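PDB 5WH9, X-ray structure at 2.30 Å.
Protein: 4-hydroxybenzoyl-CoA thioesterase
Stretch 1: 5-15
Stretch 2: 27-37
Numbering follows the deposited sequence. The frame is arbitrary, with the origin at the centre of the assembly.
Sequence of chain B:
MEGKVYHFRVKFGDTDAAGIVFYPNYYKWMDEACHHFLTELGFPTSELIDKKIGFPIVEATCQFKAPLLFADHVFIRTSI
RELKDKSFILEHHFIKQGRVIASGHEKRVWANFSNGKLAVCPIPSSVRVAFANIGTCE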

# COMPACT_ATOMS: atom_id res chain seq x y z
N VAL B 5 10.03 16.26 -15.20
CA VAL B 5 10.05 15.90 -13.79
C VAL B 5 8.70 15.38 -13.31
O VAL B 5 7.67 15.80 -13.79
CB VAL B 5 10.50 17.08 -12.91
CG1 VAL B 5 11.96 17.38 -13.12
CG2 VAL B 5 9.66 18.31 -13.21
N TYR B 6 8.71 14.46 -12.37
CA TYR B 6 7.47 13.90 -11.87
C TYR B 6 7.11 14.47 -10.51
O TYR B 6 7.75 14.22 -9.52
CB TYR B 6 7.57 12.38 -11.83
CG TYR B 6 6.37 11.69 -11.24
CD1 TYR B 6 5.12 11.83 -11.81
CD2 TYR B 6 6.49 10.90 -10.13
CE1 TYR B 6 4.03 11.19 -11.29
CE2 TYR B 6 5.40 10.25 -9.60
CZ TYR B 6 4.17 10.41 -10.19
OH TYR B 6 3.09 9.79 -9.66
N HIS B 7 6.05 15.24 -10.50
CA HIS B 7 5.55 15.88 -9.29
C HIS B 7 4.63 14.97 -8.50
O HIS B 7 3.93 14.16 -9.07
CB HIS B 7 4.81 17.15 -9.65
CG HIS B 7 5.70 18.30 -9.98
ND1 HIS B 7 5.96 18.70 -11.27
CD2 HIS B 7 6.42 19.12 -9.18
CE1 HIS B 7 6.79 19.72 -11.25
NE2 HIS B 7 7.08 20.00 -10.00
N PHE B 8 4.63 15.14 -7.19
CA PHE B 8 3.75 14.37 -6.33
C PHE B 8 3.68 14.97 -4.94
O PHE B 8 4.55 15.70 -4.54
CB PHE B 8 4.10 12.87 -6.29
CG PHE B 8 5.30 12.53 -5.46
CD1 PHE B 8 6.55 12.45 -6.03
CD2 PHE B 8 5.18 12.25 -4.12
CE1 PHE B 8 7.65 12.12 -5.28
CE2 PHE B 8 6.28 11.92 -3.36
CZ PHE B 8 7.52 11.85 -3.95
N ARG B 9 2.63 14.63 -4.23
CA ARG B 9 2.41 15.07 -2.86
C ARG B 9 2.32 13.86 -1.92
O ARG B 9 1.71 12.85 -2.25
CB ARG B 9 1.11 15.86 -2.76
CG ARG B 9 1.04 17.10 -3.65
CD ARG B 9 0.17 18.15 -2.97
NE ARG B 9 -0.06 19.32 -3.81
CZ ARG B 9 -0.87 20.32 -3.48
NH1 ARG B 9 -1.53 20.30 -2.33
NH2 ARG B 9 -1.02 21.35 -4.31
N VAL B 10 2.93 13.99 -0.75
CA VAL B 10 2.82 12.98 0.30
C VAL B 10 1.40 12.90 0.88
O VAL B 10 0.90 13.86 1.49
CB VAL B 10 3.82 13.27 1.43
CG1 VAL B 10 3.66 12.28 2.55
CG2 VAL B 10 5.24 13.23 0.89
N LYS B 11 0.76 11.76 0.68
CA LYS B 11 -0.55 11.51 1.27
C LYS B 11 -0.39 11.09 2.72
O LYS B 11 0.61 10.49 3.12
CB LYS B 11 -1.26 10.37 0.52
CG LYS B 11 -1.24 10.52 -0.98
CD LYS B 11 -1.59 11.95 -1.42
CE LYS B 11 -1.58 12.06 -2.92
NZ LYS B 11 -2.33 13.27 -3.36
N PHE B 12 -1.41 11.39 3.52
CA PHE B 12 -1.48 10.91 4.88
C PHE B 12 -1.15 9.41 4.95
O PHE B 12 -0.38 8.96 5.80
CB PHE B 12 -2.89 11.18 5.40
CG PHE B 12 -3.07 10.84 6.83
CD1 PHE B 12 -2.31 11.47 7.80
CD2 PHE B 12 -3.98 9.88 7.20
CE1 PHE B 12 -2.47 11.15 9.12
CE2 PHE B 12 -4.14 9.56 8.53
CZ PHE B 12 -3.38 10.20 9.49
N GLY B 13 -1.72 8.65 4.02
CA GLY B 13 -1.57 7.21 3.99
C GLY B 13 -0.18 6.71 3.64
O GLY B 13 0.07 5.50 3.73
N ASP B 14 0.71 7.62 3.24
CA ASP B 14 2.10 7.31 2.95
C ASP B 14 2.95 7.44 4.20
O ASP B 14 4.14 7.10 4.19
CB ASP B 14 2.68 8.27 1.90
CG ASP B 14 2.01 8.12 0.56
OD1 ASP B 14 1.74 6.97 0.16
OD2 ASP B 14 1.75 9.16 -0.10
N THR B 15 2.35 7.95 5.28
CA THR B 15 3.07 8.10 6.54
C THR B 15 2.86 6.86 7.42
O THR B 15 2.04 5.99 7.13
CB THR B 15 2.64 9.37 7.30
OG1 THR B 15 1.31 9.22 7.81
CG2 THR B 15 2.69 10.58 6.38
N TYR B 27 10.22 3.87 -3.29
CA TYR B 27 10.34 2.97 -4.45
C TYR B 27 9.09 3.02 -5.31
O TYR B 27 9.19 2.97 -6.54
CB TYR B 27 10.66 1.54 -3.99
CG TYR B 27 11.96 1.51 -3.20
CD1 TYR B 27 13.18 1.39 -3.86
CD2 TYR B 27 11.97 1.67 -1.82
CE1 TYR B 27 14.38 1.38 -3.16
CE2 TYR B 27 13.18 1.69 -1.10
CZ TYR B 27 14.38 1.54 -1.79
OH TYR B 27 15.60 1.52 -1.13
N LYS B 28 7.93 3.14 -4.67
CA LYS B 28 6.65 3.34 -5.34
C LYS B 28 6.75 4.61 -6.18
O LYS B 28 6.36 4.64 -7.35
CB LYS B 28 5.54 3.45 -4.27
CG LYS B 28 4.15 3.96 -4.69
CD LYS B 28 3.45 4.64 -3.47
CE LYS B 28 1.92 4.78 -3.59
NZ LYS B 28 1.35 5.71 -4.65
N TRP B 29 7.31 5.66 -5.59
CA TRP B 29 7.40 6.93 -6.30
C TRP B 29 8.39 6.85 -7.46
O TRP B 29 8.13 7.43 -8.51
CB TRP B 29 7.75 8.08 -5.35
CG TRP B 29 6.63 8.43 -4.43
CD1 TRP B 29 5.30 8.51 -4.74
CD2 TRP B 29 6.73 8.74 -3.04
NE1 TRP B 29 4.58 8.85 -3.62
CE2 TRP B 29 5.44 8.99 -2.56
CE3 TRP B 29 7.81 8.82 -2.14
CZ2 TRP B 29 5.18 9.34 -1.24
CZ3 TRP B 29 7.55 9.14 -0.84
CH2 TRP B 29 6.25 9.40 -0.39
N MET B 30 9.49 6.12 -7.29
CA MET B 30 10.42 5.90 -8.41
C MET B 30 9.75 5.09 -9.50
O MET B 30 9.89 5.39 -10.69
CB MET B 30 11.69 5.19 -7.96
CG MET B 30 12.65 6.11 -7.25
SD MET B 30 14.22 5.33 -6.84
CE MET B 30 13.65 3.89 -5.93
N ASP B 31 9.01 4.07 -9.11
CA ASP B 31 8.28 3.33 -10.11
C ASP B 31 7.36 4.28 -10.89
O ASP B 31 7.28 4.22 -12.12
CB ASP B 31 7.49 2.19 -9.48
CG ASP B 31 6.85 1.31 -10.50
OD1 ASP B 31 7.52 0.39 -11.01
OD2 ASP B 31 5.67 1.53 -10.82
N GLU B 32 6.68 5.18 -10.18
CA GLU B 32 5.80 6.13 -10.85
C GLU B 32 6.60 7.10 -11.72
O GLU B 32 6.20 7.41 -12.84
CB GLU B 32 4.98 6.91 -9.84
CG GLU B 32 4.16 6.01 -8.94
CD GLU B 32 3.37 6.76 -7.88
OE1 GLU B 32 3.31 8.02 -7.91
OE2 GLU B 32 2.82 6.08 -7.00
N ALA B 33 7.73 7.57 -11.22
CA ALA B 33 8.55 8.46 -12.03
C ALA B 33 8.97 7.75 -13.31
O ALA B 33 8.89 8.33 -14.39
CB ALA B 33 9.76 8.93 -11.26
N CYS B 34 9.40 6.49 -13.18
CA CYS B 34 9.84 5.71 -14.33
C CYS B 34 8.79 5.65 -15.42
O CYS B 34 9.10 5.87 -16.59
CB CYS B 34 10.21 4.28 -13.93
SG CYS B 34 10.45 3.18 -15.37
N HIS B 35 7.55 5.35 -15.04
CA HIS B 35 6.43 5.27 -15.98
C HIS B 35 6.12 6.63 -16.59
O HIS B 35 5.76 6.75 -17.76
CB HIS B 35 5.18 4.79 -15.26
CG HIS B 35 5.12 3.31 -15.07
ND1 HIS B 35 5.70 2.67 -13.99
CD2 HIS B 35 4.53 2.34 -15.81
CE1 HIS B 35 5.48 1.37 -14.08
NE2 HIS B 35 4.76 1.14 -15.17
N HIS B 36 6.22 7.66 -15.76
CA HIS B 36 5.94 9.01 -16.22
C HIS B 36 7.04 9.45 -17.16
O HIS B 36 6.83 10.26 -18.06
CB HIS B 36 5.85 9.97 -15.04
CG HIS B 36 5.87 11.41 -15.43
ND1 HIS B 36 7.04 12.08 -15.71
CD2 HIS B 36 4.88 12.31 -15.57
CE1 HIS B 36 6.76 13.34 -16.00
NE2 HIS B 36 5.46 13.50 -15.92
N PHE B 37 8.22 8.91 -16.93
CA PHE B 37 9.38 9.21 -17.74
C PHE B 37 9.18 8.65 -19.14
O PHE B 37 9.30 9.37 -20.10
CB PHE B 37 10.62 8.63 -17.07
CG PHE B 37 11.91 8.93 -17.78
CD1 PHE B 37 12.45 10.20 -17.74
CD2 PHE B 37 12.60 7.93 -18.45
CE1 PHE B 37 13.64 10.48 -18.39
CE2 PHE B 37 13.79 8.20 -19.10
CZ PHE B 37 14.31 9.48 -19.07
O HOH W 1 2.09 10.49 -3.76

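The most unusual feature is a very short hydrogen bond: Tyr 6 OH donates to Glu 32 OE1 at 2.5 Å. It is the only direct hydrogen bond between the strand and the helix. Glu 32 is buried, and its other carboxylate oxygen is also engaged. Lys 28 NZ lies 2.8 Å from Glu 32 OE2, in a salt bridge one helical turn back. The carboxylate thus ties the tyrosine to the lysine.

The strand, residues 6-9, runs at 144° to the helix, closer to antiparallel than parallel. Side chains alternate along it. Tyr 6 and Phe 8 point toward the helix; His 7 and Arg 9 point away.

Tyr 6 lies where the backbones come close, with its CA 5.5 Å from Ala 33 CA. The packing is close here: Tyr 6 CD2 is 3.7 Å from Ala 33 CA and 4.0 Å from Ala 33 CB. On the helix, His 36 follows one turn after Glu 32. Tyr 6 CB sits over the face of the His 36 ring, 4.2 Å from that ring's centroid, in a CH-pi contact. The two rings themselves meet obliquely, with planes at 42°.

Phe 8 stacks face to face on the five-membered ring of Trp 29. The centroids are 3.7 Å apart and the planes differ by 25°. This tilt brings some atoms closer than others: Phe 8 CE2 is 3.2 Å from Trp 29 CE2, a tight contact. Val 10 adds a looser apolar contact, CG2 to Trp 29 CH2 at 4.2 Å.

Asp 14 OD2 approaches the edge of the indole, 3.6 Å from Trp 29 CZ2. The same oxygen accepts a hydrogen bond from Lys 11 N at 2.9 Å.

The indole nitrogen reaches the first stretch through water. Trp 29 NE1 donates to water 1 O at 3.0 Å, and water 1 O donates to Arg 9 O at 2.8 Å.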